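Local coordinates for protease (Actinomadura keratinilytica, PDB 8C4X), which is probably the inhibitory I9-type propeptide of a subtilisin-like (S8) serine endopeptidase, the piece that precedes the protease domain and presumably helps it fold and keeps it inactive, at residues Gln18-Leu23 against Ser71-Ala76; Val27-Thr32 against Val47-Ser52. One frame throughout, in Å; residues are numbered along the deposited sequence.

Contact 1: residues Gln18-Leu23 against Ser71-Ala76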
loop_
_atom_site.group_PDB
_atom_site.type_symbol
_atom_site.label_atom_id
_atom_site.label_comp_id
_atom_site.label_asym_id
_atom_site.label_seq_id
_atom_site.Cartn_x
_atom_site.Cartn_y
_atom_site.Cartn_z
ATOM N N GLN B 18 -0.174 6.775 -5.604
ATOM C CA GLN B 18 0.970 6.016 -5.118
ATOM C C GLN B 18 0.793 5.770 -3.625
ATOM O O GLN B 18 0.446 6.701 -2.889
ATOM C CB GLN B 18 2.270 6.778 -5.404
ATOM C CG GLN B 18 3.527 5.970 -5.266
ATOM C CD GLN B 18 4.703 6.658 -5.931
ATOM O OE1 GLN B 18 4.816 6.665 -7.159
ATOM N NE2 GLN B 18 5.595 7.227 -5.122
ATOM N N TYR B 19 1.040 4.529 -3.182
ATOM C CA TYR B 19 0.634 4.099 -1.847
ATOM C C TYR B 19 1.701 3.237 -1.190
ATOM O O TYR B 19 2.506 2.584 -1.856
ATOM C CB TYR B 19 -0.697 3.312 -1.886
ATOM C CG TYR B 19 -1.776 4.112 -2.551
ATOM C CD1 TYR B 19 -2.548 5.010 -1.820
ATOM C CD2 TYR B 19 -1.971 4.022 -3.918
ATOM C CE1 TYR B 19 -3.527 5.779 -2.441
ATOM C CE2 TYR B 19 -2.937 4.786 -4.554
ATOM C CZ TYR B 19 -3.710 5.656 -3.811
ATOM O OH TYR B 19 -4.668 6.408 -4.447
ATOM N N ILE B 20 1.699 3.274 0.141
ATOM C CA ILE B 20 2.423 2.334 0.985
ATOM C C ILE B 20 1.395 1.407 1.616
ATOM O O ILE B 20 0.455 1.875 2.266
ATOM C CB ILE B 20 3.216 3.062 2.081
ATOM C CG1 ILE B 20 4.294 3.959 1.472
ATOM C CG2 ILE B 20 3.829 2.075 3.065
ATOM C CD1 ILE B 20 4.809 4.990 2.450
ATOM N N VAL B 21 1.597 0.099 1.467
ATOM C CA VAL B 21 0.655 -0.907 1.948
ATOM C C VAL B 21 1.373 -1.802 2.950
ATOM O O VAL B 21 2.484 -2.271 2.678
ATOM C CB VAL B 21 0.100 -1.743 0.782
ATOM C CG1 VAL B 21 -0.885 -2.798 1.301
ATOM C CG2 VAL B 21 -0.555 -0.841 -0.256
ATOM N N THR B 22 0.756 -2.039 4.105
ATOM C CA THR B 22 1.313 -3.042 5.001
ATOM C C THR B 22 0.319 -4.177 5.172
ATOM O O THR B 22 -0.901 -3.987 5.076
ATOM C CB THR B 22 1.730 -2.498 6.392
ATOM O OG1 THR B 22 0.589 -2.324 7.232
ATOM C CG2 THR B 22 2.500 -1.181 6.275
ATOM N N LEU B 23 0.877 -5.362 5.366
ATOM C CA LEU B 23 0.137 -6.608 5.459
ATOM C C LEU B 23 0.264 -7.159 6.874
ATOM O O LEU B 23 1.246 -6.894 7.573
ATOM C CB LEU B 23 0.668 -7.625 4.444
ATOM C CG LEU B 23 0.743 -7.100 3.004
ATOM C CD1 LEU B 23 1.270 -8.157 2.009
ATOM C CD2 LEU B 23 -0.609 -6.574 2.554
ATOM N N SER B 71 -2.841 -1.968 6.474
ATOM C CA SER B 71 -2.963 -0.524 6.346
ATOM C C SER B 71 -2.648 -0.125 4.915
ATOM O O SER B 71 -1.930 -0.821 4.192
ATOM C CB SER B 71 -2.026 0.228 7.310
ATOM O OG SER B 71 -0.669 -0.011 6.993
ATOM N N ILE B 72 -3.194 1.022 4.519
ATOM C CA ILE B 72 -2.895 1.649 3.237
ATOM C C ILE B 72 -2.728 3.139 3.492
ATOM O O ILE B 72 -3.577 3.763 4.138
ATOM C CB ILE B 72 -3.994 1.412 2.178
ATOM C CG1 ILE B 72 -4.252 -0.081 1.963
ATOM C CG2 ILE B 72 -3.591 2.062 0.869
ATOM C CD1 ILE B 72 -5.442 -0.339 1.015
ATOM N N GLU B 73 -1.643 3.715 2.979
ATOM C CA GLU B 73 -1.328 5.115 3.206
ATOM C C GLU B 73 -0.908 5.733 1.880
ATOM O O GLU B 73 -0.081 5.159 1.167
ATOM C CB GLU B 73 -0.205 5.218 4.249
ATOM C CG GLU B 73 0.354 6.588 4.531
ATOM C CD GLU B 73 1.518 6.523 5.504
ATOM O OE1 GLU B 73 1.425 5.783 6.514
ATOM O OE2 GLU B 73 2.536 7.195 5.253
ATOM N N GLN B 74 -1.445 6.899 1.545
ATOM C CA GLN B 74 -0.951 7.581 0.356
ATOM C C GLN B 74 0.499 8.011 0.567
ATOM O O GLN B 74 0.868 8.515 1.631
ATOM C CB GLN B 74 -1.811 8.799 0.030
ATOM C CG GLN B 74 -1.367 9.495 -1.264
ATOM C CD GLN B 74 -2.105 10.787 -1.529
ATOM O OE1 GLN B 74 -2.592 11.438 -0.606
ATOM N NE2 GLN B 74 -2.187 11.169 -2.796
ATOM N N ASP B 75 1.325 7.776 -0.451
ATOM C CA ASP B 75 2.710 8.229 -0.412
ATOM C C ASP B 75 2.745 9.754 -0.379
ATOM O O ASP B 75 1.837 10.425 -0.882
ATOM C CB ASP B 75 3.461 7.686 -1.628
ATOM C CG ASP B 75 4.965 7.519 -1.387
ATOM O OD1 ASP B 75 5.455 7.750 -0.262
ATOM O OD2 ASP B 75 5.662 7.127 -2.347
ATOM N N ALA B 76 3.808 10.307 0.204
ATOM C CA ALA B 76 3.887 11.749 0.414
ATOM C C ALA B 76 5.315 12.238 0.194
ATOM O O ALA B 76 6.274 11.460 0.210
ATOM C CB ALA B 76 3.394 12.134 1.827
HETATM O O HOH W 1 0.556 1.452 5.144
#
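Ile20 and Asp75 meet across two neighbouring antiparallel strands at the centre of the beta-sheet of the alpha/beta I9 propeptide fold, whose helices pack on one face. Ile20, with the most surface covered here, gives its N-H to Glu73 O at 2.8 Å and accepts from Glu73 N, the two residues forming a hydrogen-bonded pair. Its CG1 stands beside its backbone N (chi1 -63°), and chi2 (163°) extends the chain so that CD1 comes within 3.9 Å of Asp75 OD1. Asp75 also holds Gln18: its N bonds to Gln18 O, while the two side chains run side by side in the same direction. Gln18 NE2 meets Asp75 OD2 at 2.8 Å on the anti side of the carboxylate, and OD2 lies in the plane of the Gln18 amide; Gln18 OE1 turns to Lys54 and Gln41. On the other face of the strands Tyr19, Val21 and Ile72 pack together, Ile72 CG2 lying 4.1 Å from Tyr19 CD1, with Leu60 and Leu63 of helix 57-64 covering them. Back on the Ile20 face, the hydroxyls of Thr22 and Ser71 are hydrogen-bonded, Thr22 OG1 to Ser71 OG at 2.6 Å, and a water bridges Ser71 OG to Ile20 O.

Contact 2: residues Val27-Thr32 against Val47-Ser52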
loop_
_atom_site.group_PDB
_atom_site.type_symbol
_atom_site.label_atom_id
_atom_site.label_comp_id
_atom_site.label_asym_id
_atom_site.label_seq_id
_atom_site.Cartn_x
_atom_site.Cartn_y
_atom_site.Cartn_z
ATOM N N VAL B 27 1.542 -12.689 6.633
ATOM C CA VAL B 27 1.085 -12.575 5.253
ATOM C C VAL B 27 2.292 -12.250 4.384
ATOM O O VAL B 27 3.090 -11.369 4.724
ATOM C CB VAL B 27 0.001 -11.492 5.123
ATOM C CG1 VAL B 27 -0.368 -11.272 3.670
ATOM C CG2 VAL B 27 -1.232 -11.869 5.943
ATOM N N SER B 28 2.437 -12.960 3.268
ATOM C CA SER B 28 3.590 -12.793 2.392
ATOM C C SER B 28 3.347 -11.655 1.405
ATOM O O SER B 28 2.378 -11.687 0.639
ATOM C CB SER B 28 3.886 -14.081 1.630
ATOM O OG SER B 28 4.682 -13.798 0.502
ATOM N N VAL B 29 4.243 -10.662 1.417
ATOM C CA VAL B 29 4.190 -9.591 0.425
ATOM C C VAL B 29 4.306 -10.161 -0.985
ATOM O O VAL B 29 3.516 -9.825 -1.874
ATOM C CB VAL B 29 5.284 -8.544 0.712
ATOM C CG1 VAL B 29 5.540 -7.657 -0.515
ATOM C CG2 VAL B 29 4.893 -7.688 1.925
ATOM N N ASP B 30 5.302 -11.024 -1.213
ATOM C CA ASP B 30 5.525 -11.548 -2.556
ATOM C C ASP B 30 4.316 -12.324 -3.053
ATOM O O ASP B 30 3.931 -12.204 -4.221
ATOM C CB ASP B 30 6.757 -12.446 -2.570
ATOM C CG ASP B 30 8.044 -11.676 -2.376
ATOM O OD1 ASP B 30 8.023 -10.428 -2.472
ATOM O OD2 ASP B 30 9.081 -12.327 -2.123
ATOM N N SER B 31 3.723 -13.150 -2.189
ATOM C CA SER B 31 2.519 -13.882 -2.574
ATOM C C SER B 31 1.366 -12.929 -2.861
ATOM O O SER B 31 0.662 -13.072 -3.865
ATOM C CB SER B 31 2.139 -14.880 -1.477
ATOM O OG SER B 31 0.900 -15.498 -1.771
ATOM N N THR B 32 1.166 -11.939 -1.990
ATOM C CA THR B 32 0.013 -11.055 -2.122
ATOM C C THR B 32 0.057 -10.260 -3.421
ATOM O O THR B 32 -0.954 -10.150 -4.129
ATOM C CB THR B 32 -0.057 -10.105 -0.919
ATOM O OG1 THR B 32 -0.182 -10.860 0.294
ATOM C CG2 THR B 32 -1.252 -9.175 -1.041
ATOM N N VAL B 47 11.658 -3.629 8.139
ATOM C CA VAL B 47 11.109 -2.534 8.939
ATOM C C VAL B 47 9.603 -2.416 8.806
ATOM O O VAL B 47 8.965 -1.746 9.632
ATOM C CB VAL B 47 11.740 -1.171 8.592
ATOM C CG1 VAL B 47 13.243 -1.202 8.859
ATOM C CG2 VAL B 47 11.422 -0.756 7.153
ATOM N N LEU B 48 9.023 -3.043 7.787
ATOM C CA LEU B 48 7.591 -3.163 7.596
ATOM C C LEU B 48 7.364 -4.479 6.879
ATOM O O LEU B 48 8.250 -4.984 6.184
ATOM C CB LEU B 48 7.004 -2.042 6.738
ATOM C CG LEU B 48 6.901 -0.632 7.274
ATOM C CD1 LEU B 48 6.332 0.266 6.176
ATOM C CD2 LEU B 48 6.026 -0.619 8.525
ATOM N N ASN B 49 6.167 -5.023 7.040
ATOM C CA ASN B 49 5.706 -6.115 6.188
ATOM C C ASN B 49 4.819 -5.451 5.146
ATOM O O ASN B 49 3.630 -5.253 5.364
ATOM C CB ASN B 49 4.950 -7.167 6.991
ATOM C CG ASN B 49 4.719 -8.439 6.202
ATOM O OD1 ASN B 49 5.594 -8.880 5.457
ATOM N ND2 ASN B 49 3.543 -9.047 6.377
ATOM N N GLY B 50 5.403 -5.045 4.026
ATOM C CA GLY B 50 4.618 -4.226 3.129
ATOM C C GLY B 50 5.347 -3.922 1.846
ATOM O O GLY B 50 6.372 -4.525 1.522
ATOM N N PHE B 51 4.799 -2.957 1.120
ATOM C CA PHE B 51 5.336 -2.592 -0.180
ATOM C C PHE B 51 4.801 -1.220 -0.540
ATOM O O PHE B 51 3.881 -0.702 0.099
ATOM C CB PHE B 51 4.962 -3.629 -1.255
ATOM C CG PHE B 51 3.474 -3.765 -1.482
ATOM C CD1 PHE B 51 2.719 -4.661 -0.730
ATOM C CD2 PHE B 51 2.832 -3.001 -2.453
ATOM C CE1 PHE B 51 1.343 -4.790 -0.927
ATOM C CE2 PHE B 51 1.453 -3.127 -2.670
ATOM C CZ PHE B 51 0.709 -4.030 -1.908
ATOM N N SER B 52 5.390 -0.634 -1.571
ATOM C CA SER B 52 4.869 0.594 -2.147
ATOM C C SER B 52 4.615 0.358 -3.627
ATOM O O SER B 52 5.296 -0.454 -4.264
ATOM C CB SER B 52 5.827 1.790 -1.932
ATOM O OG SER B 52 7.086 1.571 -2.540
HETATM O O HOH W 2 6.257 -10.566 3.452
#
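Asn49 CG lies anti to its backbone N (chi1 -168°), which carries it to the helix side, and chi2 then turns ND2 to Val27 O. Val29 CG1 takes the same place on its own residue (chi1 163°), which leaves Val29 CG2 beside the backbone N, and both methyls meet the start of strand 50-54. Asn49 ND2 donates to Val27 O at 2.9 Å, nearly straight at 171°, with the acceptor in the amide plane and the donor in the plane of the Val27 carbonyl. The other end of the amide works through water: OD1 accepts from a water that in turn accepts from Val29 N, so an N-H of the first helical turn is satisfied from the residue just before the strand. An alanine at Asn49 would probably leave Val27 O without this donor and the bridging water without one of its mates, freeing the turn before the helix to shift.

Val29 CG2 packs against the Gly50 backbone, 3.4 Å from its N, and CG1 comes 4.1 Å from Phe51 CD1, the two side chains crossing obliquely. Leu23 covers Val29 from strand 18-23. The helix start is itself well tied: Ser28 OG accepts from Ser31 N at 2.9 Å, and Ser28 O takes both Thr32 N and Thr32 OG1, which approach from opposite faces of its carbonyl plane. The whole is the first turn of a serine-capped helix packed by Val29 on a sheet strand, as in the alpha/beta fold of I9 propeptides.

Overall arrangement
After the short strands 6-7 and 14-15 the chain lays down strand 18-23, half of contact 1, then turns through residues 24-28 into helix 29-36. Strand 42-44 follows, and the chain returns through residues 47-49 to strand 50-54, closing the shorter loop of contact 2. It then makes helix 57-64 and comes back as strand 69-76 to close contact 1, so contact 2 is nested inside the larger loop. Strand 18-23 sits between strands 50-54 and 69-76 and joins the two: Leu23 N meets Asn49 O and Val21 N meets Phe51 O, probably as hydrogen bonds. Contact 1 thus pairs central strands, while contact 2 fixes helix 29-36 to the same sheet.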